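Local coordinates for ribosome maturation protein SDO1 homolog (Methanothermobacter thermautotrophicus, PDB 2WBM), which probably binds RNA and takes part in ribosome maturation, as an archaeal member of the SDO1/SBDS family, at residues E118-K123 with K161-Q166; I124-A129 with H141-I146; I128-I133 with E225-L230; A153-D158 with K172-K177. All coordinates share one frame; numbering follows the deposited sequence.

Contact 1 of 4, residues E118-K123 with K161-Q166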
loop_
_atom_site.group_PDB
_atom_site.type_symbol
_atom_site.label_atom_id
_atom_site.label_comp_id
_atom_site.label_asym_id
_atom_site.label_seq_id
_atom_site.Cartn_x
_atom_site.Cartn_y
_atom_site.Cartn_z
ATOM N N GLU A 118 -1.416 2.096 -13.202
ATOM C CA GLU A 118 -0.413 1.069 -13.457
ATOM C C GLU A 118 0.383 0.765 -12.184
ATOM O O GLU A 118 0.590 -0.404 -11.845
ATOM C CB GLU A 118 0.514 1.478 -14.605
ATOM C CG GLU A 118 1.506 0.367 -15.068
ATOM C CD GLU A 118 0.888 -1.049 -15.114
ATOM O OE1 GLU A 118 -0.157 -1.264 -15.783
ATOM O OE2 GLU A 118 1.461 -1.960 -14.472
ATOM N N ASP A 119 0.794 1.826 -11.485
ATOM C CA ASP A 119 1.549 1.704 -10.243
ATOM C C ASP A 119 0.745 0.934 -9.192
ATOM O O ASP A 119 1.271 -0.009 -8.570
ATOM C CB ASP A 119 1.940 3.084 -9.710
ATOM C CG ASP A 119 2.716 3.008 -8.389
ATOM O OD1 ASP A 119 3.891 2.565 -8.396
ATOM O OD2 ASP A 119 2.140 3.387 -7.342
ATOM N N LYS A 120 -0.513 1.328 -8.994
ATOM C CA LYS A 120 -1.353 0.678 -7.998
ATOM C C LYS A 120 -1.723 -0.744 -8.390
ATOM O O LYS A 120 -1.753 -1.621 -7.531
ATOM C CB LYS A 120 -2.582 1.522 -7.656
ATOM C CG LYS A 120 -2.166 2.789 -6.899
ATOM C CD LYS A 120 -3.308 3.496 -6.262
ATOM C CE LYS A 120 -2.811 4.646 -5.374
ATOM N NZ LYS A 120 -2.302 5.799 -6.188
ATOM N N ARG A 121 -1.967 -0.978 -9.681
ATOM C CA ARG A 121 -2.274 -2.323 -10.186
ATOM C C ARG A 121 -1.172 -3.303 -9.775
ATOM O O ARG A 121 -1.441 -4.374 -9.220
ATOM C CB ARG A 121 -2.425 -2.298 -11.715
ATOM C CG ARG A 121 -2.864 -3.614 -12.344
ATOM C CD ARG A 121 -2.879 -3.534 -13.875
ATOM N NE ARG A 121 -1.534 -3.621 -14.433
ATOM C CZ ARG A 121 -0.897 -4.760 -14.690
ATOM N NH1 ARG A 121 -1.488 -5.926 -14.464
ATOM N NH2 ARG A 121 0.330 -4.731 -15.188
ATOM N N LEU A 122 0.078 -2.930 -10.041
ATOM C CA LEU A 122 1.197 -3.811 -9.704
ATOM C C LEU A 122 1.314 -4.019 -8.195
ATOM O O LEU A 122 1.539 -5.141 -7.741
ATOM C CB LEU A 122 2.521 -3.306 -10.301
ATOM C CG LEU A 122 3.760 -4.176 -9.987
ATOM C CD1 LEU A 122 3.656 -5.604 -10.563
ATOM C CD2 LEU A 122 5.066 -3.507 -10.427
ATOM N N LYS A 123 1.144 -2.947 -7.420
ATOM C CA LYS A 123 1.259 -3.044 -5.958
ATOM C C LYS A 123 0.148 -3.925 -5.372
ATOM O O LYS A 123 0.395 -4.710 -4.447
ATOM C CB LYS A 123 1.256 -1.649 -5.323
ATOM C CG LYS A 123 2.532 -0.892 -5.597
ATOM C CD LYS A 123 2.464 0.535 -5.106
ATOM C CE LYS A 123 3.830 1.197 -5.250
ATOM N NZ LYS A 123 3.711 2.686 -5.227
ATOM N N LYS A 161 -7.440 5.782 -4.831
ATOM C CA LYS A 161 -7.681 5.030 -3.598
ATOM C C LYS A 161 -6.412 4.307 -3.173
ATOM O O LYS A 161 -5.682 3.791 -4.008
ATOM C CB LYS A 161 -8.795 4.007 -3.808
ATOM C CG LYS A 161 -10.167 4.624 -4.017
ATOM C CD LYS A 161 -11.222 3.547 -4.122
ATOM C CE LYS A 161 -12.561 4.126 -4.544
ATOM N NZ LYS A 161 -13.524 3.021 -4.807
ATOM N N THR A 162 -6.143 4.278 -1.873
ATOM C CA THR A 162 -4.918 3.629 -1.388
ATOM C C THR A 162 -4.852 2.150 -1.783
ATOM O O THR A 162 -5.881 1.470 -1.922
ATOM C CB THR A 162 -4.766 3.754 0.121
ATOM O OG1 THR A 162 -5.840 3.058 0.764
ATOM C CG2 THR A 162 -4.771 5.240 0.555
ATOM N N VAL A 163 -3.634 1.663 -1.981
ATOM C CA VAL A 163 -3.422 0.233 -2.238
ATOM C C VAL A 163 -4.091 -0.628 -1.153
ATOM O O VAL A 163 -4.765 -1.605 -1.475
ATOM C CB VAL A 163 -1.916 -0.098 -2.380
ATOM C CG1 VAL A 163 -1.688 -1.601 -2.398
ATOM C CG2 VAL A 163 -1.374 0.521 -3.647
ATOM N N ASP A 164 -3.919 -0.244 0.115
ATOM C CA ASP A 164 -4.551 -0.939 1.245
ATOM C C ASP A 164 -6.057 -1.121 1.082
ATOM O O ASP A 164 -6.566 -2.237 1.233
ATOM C CB ASP A 164 -4.254 -0.221 2.566
ATOM C CG ASP A 164 -2.859 -0.504 3.082
ATOM O OD1 ASP A 164 -2.251 -1.508 2.650
ATOM O OD2 ASP A 164 -2.371 0.281 3.921
ATOM N N GLU A 165 -6.770 -0.034 0.773
ATOM C CA GLU A 165 -8.210 -0.119 0.561
ATOM C C GLU A 165 -8.557 -0.971 -0.654
ATOM O O GLU A 165 -9.482 -1.786 -0.610
ATOM C CB GLU A 165 -8.848 1.264 0.434
ATOM C CG GLU A 165 -10.367 1.218 0.511
ATOM C CD GLU A 165 -11.049 2.459 -0.042
ATOM O OE1 GLU A 165 -10.351 3.395 -0.499
ATOM O OE2 GLU A 165 -12.297 2.489 -0.018
ATOM N N GLN A 166 -7.816 -0.806 -1.742
ATOM C CA GLN A 166 -8.136 -1.533 -2.958
ATOM C C GLN A 166 -7.838 -3.021 -2.862
ATOM O O GLN A 166 -8.519 -3.827 -3.493
ATOM C CB GLN A 166 -7.417 -0.946 -4.157
ATOM C CG GLN A 166 -7.807 0.491 -4.462
ATOM C CD GLN A 166 -7.461 0.862 -5.882
ATOM O OE1 GLN A 166 -7.995 0.282 -6.829
ATOM N NE2 GLN A 166 -6.575 1.841 -6.044
#

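Contact 2 of 4, residues I124-A129 with H141-I146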
loop_
_atom_site.group_PDB
_atom_site.type_symbol
_atom_site.label_atom_id
_atom_site.label_comp_id
_atom_site.label_asym_id
_atom_site.label_seq_id
_atom_site.Cartn_x
_atom_site.Cartn_y
_atom_site.Cartn_z
ATOM N N ILE A 124 -1.052 -3.816 -5.937
ATOM C CA ILE A 124 -2.189 -4.645 -5.508
ATOM C C ILE A 124 -1.915 -6.121 -5.813
ATOM O O ILE A 124 -2.128 -6.988 -4.954
ATOM C CB ILE A 124 -3.525 -4.199 -6.167
ATOM C CG1 ILE A 124 -4.009 -2.861 -5.590
ATOM C CG2 ILE A 124 -4.624 -5.260 -5.976
ATOM C CD1 ILE A 124 -4.992 -2.103 -6.546
ATOM N N ILE A 125 -1.449 -6.410 -7.031
ATOM C CA ILE A 125 -1.129 -7.788 -7.399
ATOM C C ILE A 125 -0.105 -8.349 -6.399
ATOM O O ILE A 125 -0.260 -9.466 -5.890
ATOM C CB ILE A 125 -0.575 -7.884 -8.842
ATOM C CG1 ILE A 125 -1.696 -7.599 -9.863
ATOM C CG2 ILE A 125 0.109 -9.254 -9.098
ATOM C CD1 ILE A 125 -1.217 -7.343 -11.296
ATOM N N ASN A 126 0.940 -7.575 -6.135
ATOM C CA ASN A 126 1.997 -8.048 -5.250
ATOM C C ASN A 126 1.542 -8.260 -3.815
ATOM O O ASN A 126 1.917 -9.253 -3.190
ATOM C CB ASN A 126 3.230 -7.154 -5.326
ATOM C CG ASN A 126 4.003 -7.352 -6.620
ATOM O OD1 ASN A 126 3.918 -8.408 -7.254
ATOM N ND2 ASN A 126 4.747 -6.338 -7.022
ATOM N N LYS A 127 0.735 -7.340 -3.309
ATOM C CA LYS A 127 0.259 -7.421 -1.930
ATOM C C LYS A 127 -0.657 -8.627 -1.765
ATOM O O LYS A 127 -0.545 -9.364 -0.785
ATOM C CB LYS A 127 -0.457 -6.122 -1.508
ATOM C CG LYS A 127 -1.050 -6.164 -0.094
ATOM C CD LYS A 127 0.026 -6.275 0.975
ATOM C CE LYS A 127 -0.526 -5.964 2.358
ATOM N NZ LYS A 127 0.492 -6.285 3.393
ATOM N N ILE A 128 -1.552 -8.845 -2.730
ATOM C CA ILE A 128 -2.391 -10.047 -2.705
ATOM C C ILE A 128 -1.545 -11.327 -2.789
ATOM O O ILE A 128 -1.760 -12.256 -2.004
ATOM C CB ILE A 128 -3.499 -10.033 -3.798
ATOM C CG1 ILE A 128 -4.461 -8.863 -3.547
ATOM C CG2 ILE A 128 -4.246 -11.386 -3.826
ATOM C CD1 ILE A 128 -5.547 -8.671 -4.638
ATOM N N ALA A 129 -0.573 -11.359 -3.703
ATOM C CA ALA A 129 0.287 -12.535 -3.868
ATOM C C ALA A 129 1.093 -12.822 -2.603
ATOM O O ALA A 129 1.348 -13.977 -2.289
ATOM C CB ALA A 129 1.227 -12.363 -5.042
ATOM N N HIS A 141 -0.281 -18.257 -4.225
ATOM C CA HIS A 141 -0.610 -17.979 -5.620
ATOM C C HIS A 141 0.499 -17.097 -6.187
ATOM O O HIS A 141 0.808 -16.052 -5.614
ATOM C CB HIS A 141 -1.939 -17.228 -5.735
ATOM C CG HIS A 141 -3.148 -18.053 -5.424
ATOM N ND1 HIS A 141 -3.571 -19.090 -6.228
ATOM C CD2 HIS A 141 -4.051 -17.965 -4.418
ATOM C CE1 HIS A 141 -4.671 -19.618 -5.719
ATOM N NE2 HIS A 141 -4.979 -18.957 -4.619
ATOM N N PRO A 142 1.112 -17.504 -7.313
ATOM C CA PRO A 142 2.066 -16.603 -7.956
ATOM C C PRO A 142 1.375 -15.296 -8.391
ATOM O O PRO A 142 0.162 -15.307 -8.661
ATOM C CB PRO A 142 2.521 -17.396 -9.187
ATOM C CG PRO A 142 2.202 -18.811 -8.876
ATOM C CD PRO A 142 0.956 -18.760 -8.056
ATOM N N PRO A 143 2.129 -14.175 -8.436
ATOM C CA PRO A 143 1.597 -12.905 -8.958
ATOM C C PRO A 143 0.836 -13.046 -10.286
ATOM O O PRO A 143 -0.246 -12.475 -10.428
ATOM C CB PRO A 143 2.857 -12.055 -9.137
ATOM C CG PRO A 143 3.746 -12.519 -8.024
ATOM C CD PRO A 143 3.498 -14.011 -7.903
ATOM N N LYS A 144 1.380 -13.814 -11.229
ATOM C CA LYS A 144 0.726 -14.032 -12.529
ATOM C C LYS A 144 -0.693 -14.602 -12.403
ATOM O O LYS A 144 -1.562 -14.281 -13.210
ATOM C CB LYS A 144 1.570 -14.948 -13.421
ATOM C CG LYS A 144 2.832 -14.301 -13.962
ATOM C CD LYS A 144 3.736 -15.339 -14.626
ATOM C CE LYS A 144 5.138 -14.792 -14.868
ATOM N NZ LYS A 144 5.148 -13.624 -15.797
ATOM N N ARG A 145 -0.921 -15.444 -11.395
ATOM C CA ARG A 145 -2.231 -16.067 -11.194
ATOM C C ARG A 145 -3.248 -15.057 -10.673
ATOM O O ARG A 145 -4.417 -15.059 -11.101
ATOM C CB ARG A 145 -2.140 -17.261 -10.237
ATOM C CG ARG A 145 -3.394 -18.128 -10.193
ATOM C CD ARG A 145 -3.565 -18.862 -11.513
ATOM N NE ARG A 145 -4.920 -19.357 -11.751
ATOM C CZ ARG A 145 -5.943 -18.612 -12.172
ATOM N NH1 ARG A 145 -5.798 -17.305 -12.366
ATOM N NH2 ARG A 145 -7.128 -19.177 -12.377
ATOM N N ILE A 146 -2.793 -14.201 -9.757
ATOM C CA ILE A 146 -3.605 -13.119 -9.216
ATOM C C ILE A 146 -3.989 -12.166 -10.347
ATOM O O ILE A 146 -5.142 -11.755 -10.459
ATOM C CB ILE A 146 -2.854 -12.336 -8.103
ATOM C CG1 ILE A 146 -2.486 -13.244 -6.911
ATOM C CG2 ILE A 146 -3.660 -11.121 -7.641
ATOM C CD1 ILE A 146 -3.618 -14.086 -6.373
HETATM O O HOH W 1 -0.360 -16.056 -2.712
#

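Contact 3 of 4, residues I128-I133 with E225-L230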
loop_
_atom_site.group_PDB
_atom_site.type_symbol
_atom_site.label_atom_id
_atom_site.label_comp_id
_atom_site.label_asym_id
_atom_site.label_seq_id
_atom_site.Cartn_x
_atom_site.Cartn_y
_atom_site.Cartn_z
ATOM N N ILE A 128 -1.552 -8.845 -2.730
ATOM C CA ILE A 128 -2.391 -10.047 -2.705
ATOM C C ILE A 128 -1.545 -11.327 -2.789
ATOM O O ILE A 128 -1.760 -12.256 -2.004
ATOM C CB ILE A 128 -3.499 -10.033 -3.798
ATOM C CG1 ILE A 128 -4.461 -8.863 -3.547
ATOM C CG2 ILE A 128 -4.246 -11.386 -3.826
ATOM C CD1 ILE A 128 -5.547 -8.671 -4.638
ATOM N N ALA A 129 -0.573 -11.359 -3.703
ATOM C CA ALA A 129 0.287 -12.535 -3.868
ATOM C C ALA A 129 1.093 -12.822 -2.603
ATOM O O ALA A 129 1.348 -13.977 -2.289
ATOM C CB ALA A 129 1.227 -12.363 -5.042
ATOM N N ARG A 130 1.491 -11.760 -1.904
ATOM C CA ARG A 130 2.254 -11.864 -0.658
ATOM C C ARG A 130 1.405 -12.435 0.487
ATOM O O ARG A 130 1.873 -13.291 1.252
ATOM C CB ARG A 130 2.786 -10.470 -0.316
ATOM C CG ARG A 130 3.411 -10.252 1.040
ATOM C CD ARG A 130 3.723 -8.743 1.144
ATOM N NE ARG A 130 4.462 -8.263 -0.035
ATOM C CZ ARG A 130 4.204 -7.137 -0.710
ATOM N NH1 ARG A 130 3.210 -6.331 -0.354
ATOM N NH2 ARG A 130 4.943 -6.815 -1.766
ATOM N N GLU A 131 0.160 -11.975 0.605
ATOM C CA GLU A 131 -0.642 -12.311 1.787
ATOM C C GLU A 131 -1.497 -13.557 1.616
ATOM O O GLU A 131 -1.909 -14.164 2.602
ATOM C CB GLU A 131 -1.529 -11.131 2.205
ATOM C CG GLU A 131 -0.785 -9.818 2.487
ATOM C CD GLU A 131 0.080 -9.847 3.750
ATOM O OE1 GLU A 131 -0.120 -10.707 4.643
ATOM O OE2 GLU A 131 0.970 -8.985 3.852
ATOM N N ALA A 132 -1.766 -13.932 0.371
ATOM C CA ALA A 132 -2.784 -14.945 0.089
ATOM C C ALA A 132 -2.252 -16.373 0.031
ATOM O O ALA A 132 -1.076 -16.610 -0.260
ATOM C CB ALA A 132 -3.512 -14.626 -1.198
ATOM N N ILE A 133 -3.137 -17.315 0.331
ATOM C CA ILE A 133 -2.917 -18.719 0.000
ATOM C C ILE A 133 -4.139 -19.255 -0.724
ATOM O O ILE A 133 -5.198 -18.631 -0.721
ATOM C CB ILE A 133 -2.659 -19.592 1.246
ATOM C CG1 ILE A 133 -3.879 -19.581 2.183
ATOM C CG2 ILE A 133 -1.365 -19.153 1.945
ATOM C CD1 ILE A 133 -3.915 -20.745 3.181
ATOM N N GLU A 225 6.468 -16.657 11.690
ATOM C CA GLU A 225 5.152 -16.401 11.124
ATOM C C GLU A 225 5.344 -15.480 9.924
ATOM O O GLU A 225 5.909 -14.384 10.054
ATOM C CB GLU A 225 4.224 -15.768 12.160
ATOM C CG GLU A 225 2.844 -15.435 11.647
ATOM C CD GLU A 225 1.879 -15.130 12.782
ATOM O OE1 GLU A 225 1.384 -16.083 13.426
ATOM O OE2 GLU A 225 1.622 -13.936 13.022
ATOM N N ILE A 226 4.907 -15.940 8.757
ATOM C CA ILE A 226 5.037 -15.165 7.524
ATOM C C ILE A 226 3.685 -15.011 6.824
ATOM O O ILE A 226 2.780 -15.832 7.034
ATOM C CB ILE A 226 6.062 -15.791 6.543
ATOM C CG1 ILE A 226 5.636 -17.205 6.107
ATOM C CG2 ILE A 226 7.462 -15.841 7.192
ATOM C CD1 ILE A 226 6.401 -17.735 4.895
ATOM N N PRO A 227 3.536 -13.951 5.995
ATOM C CA PRO A 227 2.401 -13.884 5.081
ATOM C C PRO A 227 2.404 -15.151 4.246
ATOM O O PRO A 227 3.457 -15.576 3.779
ATOM C CB PRO A 227 2.731 -12.657 4.218
ATOM C CG PRO A 227 3.482 -11.777 5.159
ATOM C CD PRO A 227 4.377 -12.740 5.894
ATOM N N GLY A 228 1.246 -15.780 4.093
ATOM C CA GLY A 228 1.200 -17.108 3.481
ATOM C C GLY A 228 1.703 -17.202 2.053
ATOM O O GLY A 228 2.148 -18.268 1.617
ATOM N N GLY A 229 1.625 -16.100 1.309
ATOM C CA GLY A 229 2.046 -16.087 -0.092
ATOM C C GLY A 229 3.553 -16.067 -0.281
ATOM O O GLY A 229 4.025 -16.168 -1.417
ATOM N N LEU A 230 4.295 -15.925 0.820
ATOM C CA LEU A 230 5.764 -15.843 0.777
ATOM C C LEU A 230 6.492 -17.157 1.074
ATOM O O LEU A 230 7.722 -17.167 1.199
ATOM C CB LEU A 230 6.276 -14.755 1.733
ATOM C CG LEU A 230 5.920 -13.323 1.319
ATOM C CD1 LEU A 230 6.388 -12.341 2.367
ATOM C CD2 LEU A 230 6.489 -12.978 -0.042
#

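Contact 4 of 4, residues A153-D158 with K172-K177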
loop_
_atom_site.group_PDB
_atom_site.type_symbol
_atom_site.label_atom_id
_atom_site.label_comp_id
_atom_site.label_asym_id
_atom_site.label_seq_id
_atom_site.Cartn_x
_atom_site.Cartn_y
_atom_site.Cartn_z
ATOM N N ALA A 153 -12.195 -11.311 -13.577
ATOM C CA ALA A 153 -13.217 -10.625 -12.796
ATOM C C ALA A 153 -13.472 -9.203 -13.308
ATOM O O ALA A 153 -14.346 -8.502 -12.784
ATOM C CB ALA A 153 -12.823 -10.607 -11.313
ATOM N N ARG A 154 -12.713 -8.793 -14.328
ATOM C CA ARG A 154 -12.812 -7.450 -14.933
ATOM C C ARG A 154 -12.631 -6.345 -13.897
ATOM O O ARG A 154 -13.385 -5.368 -13.853
ATOM C CB ARG A 154 -14.119 -7.282 -15.719
ATOM C CG ARG A 154 -14.305 -8.338 -16.792
ATOM C CD ARG A 154 -15.490 -8.027 -17.684
ATOM N NE ARG A 154 -16.782 -8.326 -17.052
ATOM C CZ ARG A 154 -17.407 -9.501 -17.109
ATOM N NH1 ARG A 154 -16.867 -10.526 -17.758
ATOM N NH2 ARG A 154 -18.581 -9.659 -16.510
ATOM N N VAL A 155 -11.617 -6.518 -13.061
ATOM C CA VAL A 155 -11.275 -5.546 -12.039
ATOM C C VAL A 155 -10.749 -4.258 -12.672
ATOM O O VAL A 155 -9.849 -4.297 -13.515
ATOM C CB VAL A 155 -10.214 -6.130 -11.048
ATOM C CG1 VAL A 155 -9.686 -5.047 -10.132
ATOM C CG2 VAL A 155 -10.810 -7.296 -10.249
ATOM N N HIS A 156 -11.324 -3.125 -12.268
ATOM C CA HIS A 156 -10.801 -1.814 -12.629
ATOM C C HIS A 156 -10.090 -1.235 -11.415
ATOM O O HIS A 156 -10.720 -0.999 -10.389
ATOM C CB HIS A 156 -11.936 -0.880 -13.072
ATOM C CG HIS A 156 -12.688 -1.370 -14.275
ATOM N ND1 HIS A 156 -13.775 -2.213 -14.181
ATOM C CD2 HIS A 156 -12.511 -1.132 -15.597
ATOM C CE1 HIS A 156 -14.235 -2.476 -15.391
ATOM N NE2 HIS A 156 -13.489 -1.829 -16.269
ATOM N N VAL A 157 -8.782 -1.026 -11.529
ATOM C CA VAL A 157 -7.998 -0.438 -10.454
ATOM C C VAL A 157 -8.205 1.092 -10.459
ATOM O O VAL A 157 -8.185 1.722 -11.517
ATOM C CB VAL A 157 -6.502 -0.829 -10.583
ATOM C CG1 VAL A 157 -5.604 0.006 -9.667
ATOM C CG2 VAL A 157 -6.309 -2.331 -10.299
ATOM N N ASP A 158 -8.446 1.662 -9.282
ATOM C CA ASP A 158 -8.599 3.116 -9.143
ATOM C C ASP A 158 -7.230 3.776 -9.102
ATOM O O ASP A 158 -6.315 3.264 -8.456
ATOM C CB ASP A 158 -9.349 3.443 -7.856
ATOM C CG ASP A 158 -9.808 4.881 -7.811
ATOM O OD1 ASP A 158 -10.832 5.168 -8.458
ATOM O OD2 ASP A 158 -9.138 5.721 -7.163
ATOM N N LYS A 172 -12.048 -9.409 -2.819
ATOM C CA LYS A 172 -13.454 -9.784 -2.853
ATOM C C LYS A 172 -13.924 -10.092 -4.280
ATOM O O LYS A 172 -14.665 -11.060 -4.500
ATOM C CB LYS A 172 -14.316 -8.686 -2.229
ATOM C CG LYS A 172 -15.580 -9.208 -1.605
ATOM C CD LYS A 172 -16.632 -8.131 -1.443
ATOM C CE LYS A 172 -17.937 -8.739 -0.936
ATOM N NZ LYS A 172 -19.049 -7.763 -0.988
ATOM N N ALA A 173 -13.472 -9.283 -5.238
ATOM C CA ALA A 173 -13.817 -9.471 -6.651
ATOM C C ALA A 173 -13.250 -10.768 -7.246
ATOM O O ALA A 173 -13.926 -11.441 -8.027
ATOM C CB ALA A 173 -13.378 -8.254 -7.478
ATOM N N ILE A 174 -12.027 -11.131 -6.874
ATOM C CA ILE A 174 -11.385 -12.305 -7.478
ATOM C C ILE A 174 -11.662 -13.644 -6.777
ATOM O O ILE A 174 -11.392 -14.711 -7.342
ATOM C CB ILE A 174 -9.864 -12.116 -7.659
ATOM C CG1 ILE A 174 -9.156 -12.064 -6.295
ATOM C CG2 ILE A 174 -9.576 -10.887 -8.541
ATOM C CD1 ILE A 174 -7.637 -12.034 -6.376
ATOM N N ARG A 175 -12.193 -13.593 -5.555
ATOM C CA ARG A 175 -12.419 -14.820 -4.778
ATOM C C ARG A 175 -13.480 -15.748 -5.392
ATOM O O ARG A 175 -13.577 -16.912 -5.004
ATOM C CB ARG A 175 -12.735 -14.503 -3.308
ATOM C CG ARG A 175 -14.150 -14.014 -3.062
ATOM C CD ARG A 175 -14.388 -13.617 -1.607
ATOM N NE ARG A 175 -15.795 -13.265 -1.392
ATOM C CZ ARG A 175 -16.261 -12.568 -0.359
ATOM N NH1 ARG A 175 -15.437 -12.123 0.583
ATOM N NH2 ARG A 175 -17.560 -12.305 -0.273
ATOM N N THR A 176 -14.263 -15.235 -6.339
ATOM C CA THR A 176 -15.181 -16.082 -7.108
ATOM C C THR A 176 -14.490 -16.718 -8.316
ATOM O O THR A 176 -15.013 -17.657 -8.912
ATOM C CB THR A 176 -16.454 -15.328 -7.568
ATOM O OG1 THR A 176 -16.095 -14.065 -8.136
ATOM C CG2 THR A 176 -17.404 -15.110 -6.394
ATOM N N LYS A 177 -13.314 -16.211 -8.666
ATOM C CA LYS A 177 -12.557 -16.748 -9.793
ATOM C C LYS A 177 -11.533 -17.796 -9.364
ATOM O O LYS A 177 -11.354 -18.804 -10.049
ATOM C CB LYS A 177 -11.897 -15.627 -10.601
ATOM C CG LYS A 177 -12.870 -14.590 -11.153
ATOM C CD LYS A 177 -13.991 -15.225 -11.985
ATOM C CE LYS A 177 -14.888 -14.156 -12.600
ATOM N NZ LYS A 177 -16.123 -14.739 -13.192
#

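Contact 1 of 4, residues E118-K123 with K161-Q166
Lys-120 stretches from helix 110-131 across the start of helix 163-174, two helices of domain II of the SBDS family, and meets a different partner at each stage of its length. Near its root it slants past Val-163, with Lys-120 CG 4.0 Å from Val-163 CG2. Farther out, Lys-120 CD comes to 3.3 Å from the carbonyl O of Lys-161. Its CG stands anti to the carbonyl carbon (chi1 -69°) and the chain then runs extended until chi4, where a bend delivers NZ to the carbonyl O of Pro-159. Gln-166 crosses this chain at about a right angle, its NE2 3.7 Å from Lys-120 CD. The same NE2 donates to Lys-161 O at 3.0 Å, approaching from above the carbonyl plane, and also binds Asp-158 O, so that one amide nitrogen ties together the turn leading into the helix. Val-163, compact and branched at CB, presents CG2 to both lysines and lies 3.8 Å from Lys-123 CB through that methyl. The stem of Lys-123 still passes this methyl as far as CD; only its end turns off, NZ lying 2.7 Å from Asp-119 OD2 on the syn lone pair of that oxygen, a salt bridge. With a methionine in place of Lys-120, the carbonyl O of Pro-159 would probably lose the ammonium that binds it. Lysine therefore suits this partly buried site by being two things at once: its methylene stem packs against valine, while its ammonium is carried to a loop carbonyl, which joins the helix to the loop.

Contact 2 of 4, residues I124-A129 with H141-I146
Ile-146 leans from helix 143-152 onto helix 110-131, and its atoms can be followed outward one by one. CB of Ile-146 lies 4.4 Å from Ile-125 CG2, a loose touch at the base. At the branch, Ile-146 CG2 stands anti to the backbone N and rests on Ile-128, 4.0 Å from its CB. The other arm, CG1, passes beside Ala-129, 4.2 Å from the CB of that residue. Because chi2 is -50° rather than extended, the terminal CD1 folds back and ends 3.8 Å from Ile-128 CG2. Ile-128 thus faces both arms of its partner. Toward the start of helix 143-152 the work passes to Pro-143, whose ring CG is 3.9 Å from Ala-129 CB, while Ile-125 CG2 covers its CB and carbonyl O. Proline suits the first turn of a helix, where a backbone N-H has no helical acceptor to serve, and alanine suits the place opposite, since the two CA atoms are just 5.3 Å apart. Beside this turn a water bridges the backbones, 2.7 Å from both His-141 N and Ala-129 O; the imidazole NE2 of His-141 is held by Pro-179 O. Here the chain returns to helix 110-131 within the helical domain II of the SBDS family. The chemistry is almost wholly apolar: methyls and a proline ring join the two helices by shape, and the polar link is left to a single water.

Contact 3 of 4, residues I128-I133 with E225-L230
Glu-131 keeps CG anti to its carbonyl carbon and then bends at chi2 (-69°), a fold that brings its carboxylate against CB and CG of Pro-227, with Glu-131 OE1 3.5 Å from Pro-227 CB. Arg-130 instead has CG opposite the backbone N (chi1 170°), which lays its stem alongside Leu-230, CG of Arg-130 being 3.9 Å from Leu-230 CD1. Here helix 110-131 gives way to the short strand 132-133, which pairs antiparallel with strand 181-191; strand 220-227 pairs with that same long strand, so the contact lies where domain II meets the C-terminal domain. Backbone closeness does the joining. Gly-229 N gives a weak, strongly bent bond to Arg-130 O at 2.8 Å, and Gly-229 CA makes a CH···O contact of 3.1 Å with Ala-129 O. Glycine's lack of a side chain lets Gly-229 CA lie so near that carbonyl, and likewise lets Ile-133 CG2 settle against Gly-228 CA at 3.6 Å. The buried carboxylate of Glu-131 is shared by two lysines, Lys-127 at OE2 and Lys-184 at OE1. A leucine in place of Glu-131 would probably leave both lysine charges without their mate at the junction.

Contact 4 of 4, residues A153-D158 with K172-K177
Ala-153 and Ile-174 bring the two backbones nearest, their CA atoms 5.9 Å apart. Just past Ala-153 the chain turns out of helix 143-152 by a Schellman motif: Arg-154 takes left-handed values (phi 56°, psi 46°), two bonds reach back into the last turn, and residues 155-158 then run extended. In the second segment residues 175-177 keep helical angles without the regular bonds, and Lys-177 N donates to Ile-174 O at 2.8 Å. Alanine suits the point of closest approach because its one methyl can press on backbone: Ala-153 CB lies 3.6 Å from the carbonyl O of Ala-173. The aliphatic stem of Lys-177 bends at chi2 (-54°) and wraps past the same residue, its CG 4.0 Å from Ala-153 CB and its CE close to the CA. Val-155 enters through a single branch, CG2, which is anti to the carbonyl carbon; this methyl sits 3.9 Å from Ala-173 CB and touches Ile-174 CG2 at 4.2 Å. Ala-153 thus lets the backbones come close, and the CG2 methyls of Val-155 and Ile-174 meet beside it. The contact lies at the surface, where the loop after helix 143-152 meets the C-terminal part of helix 163-174. Ile-174 packs on Ala-149 and Met-150 of helix 143-152, Val-155 touches Val-170 of helix 163-174, and farther along the loop Val-157 reaches helix 110-131 at Ile-117 and Ile-124.

Overall arrangement
From the N terminus, the N-terminal domain leads into helix 110-131, which lends residues to contacts 1, 2 and 3 in succession. Contact 2 closes first, soon after the helix ends, by folding helix 143-152 back upon it; it falls wholly within the larger loop of contact 1, which brings in the start of helix 163-174. Contact 4 joins the loop 153-158 to the other end of that helix, follows contact 2 in series and crosses contact 1. Contact 3 closes last and spans contact 4, while it crosses contact 1. Contacts 1, 2 and 4 thus bind the three helices of domain II, and contact 3 fastens them to the C-terminal domain.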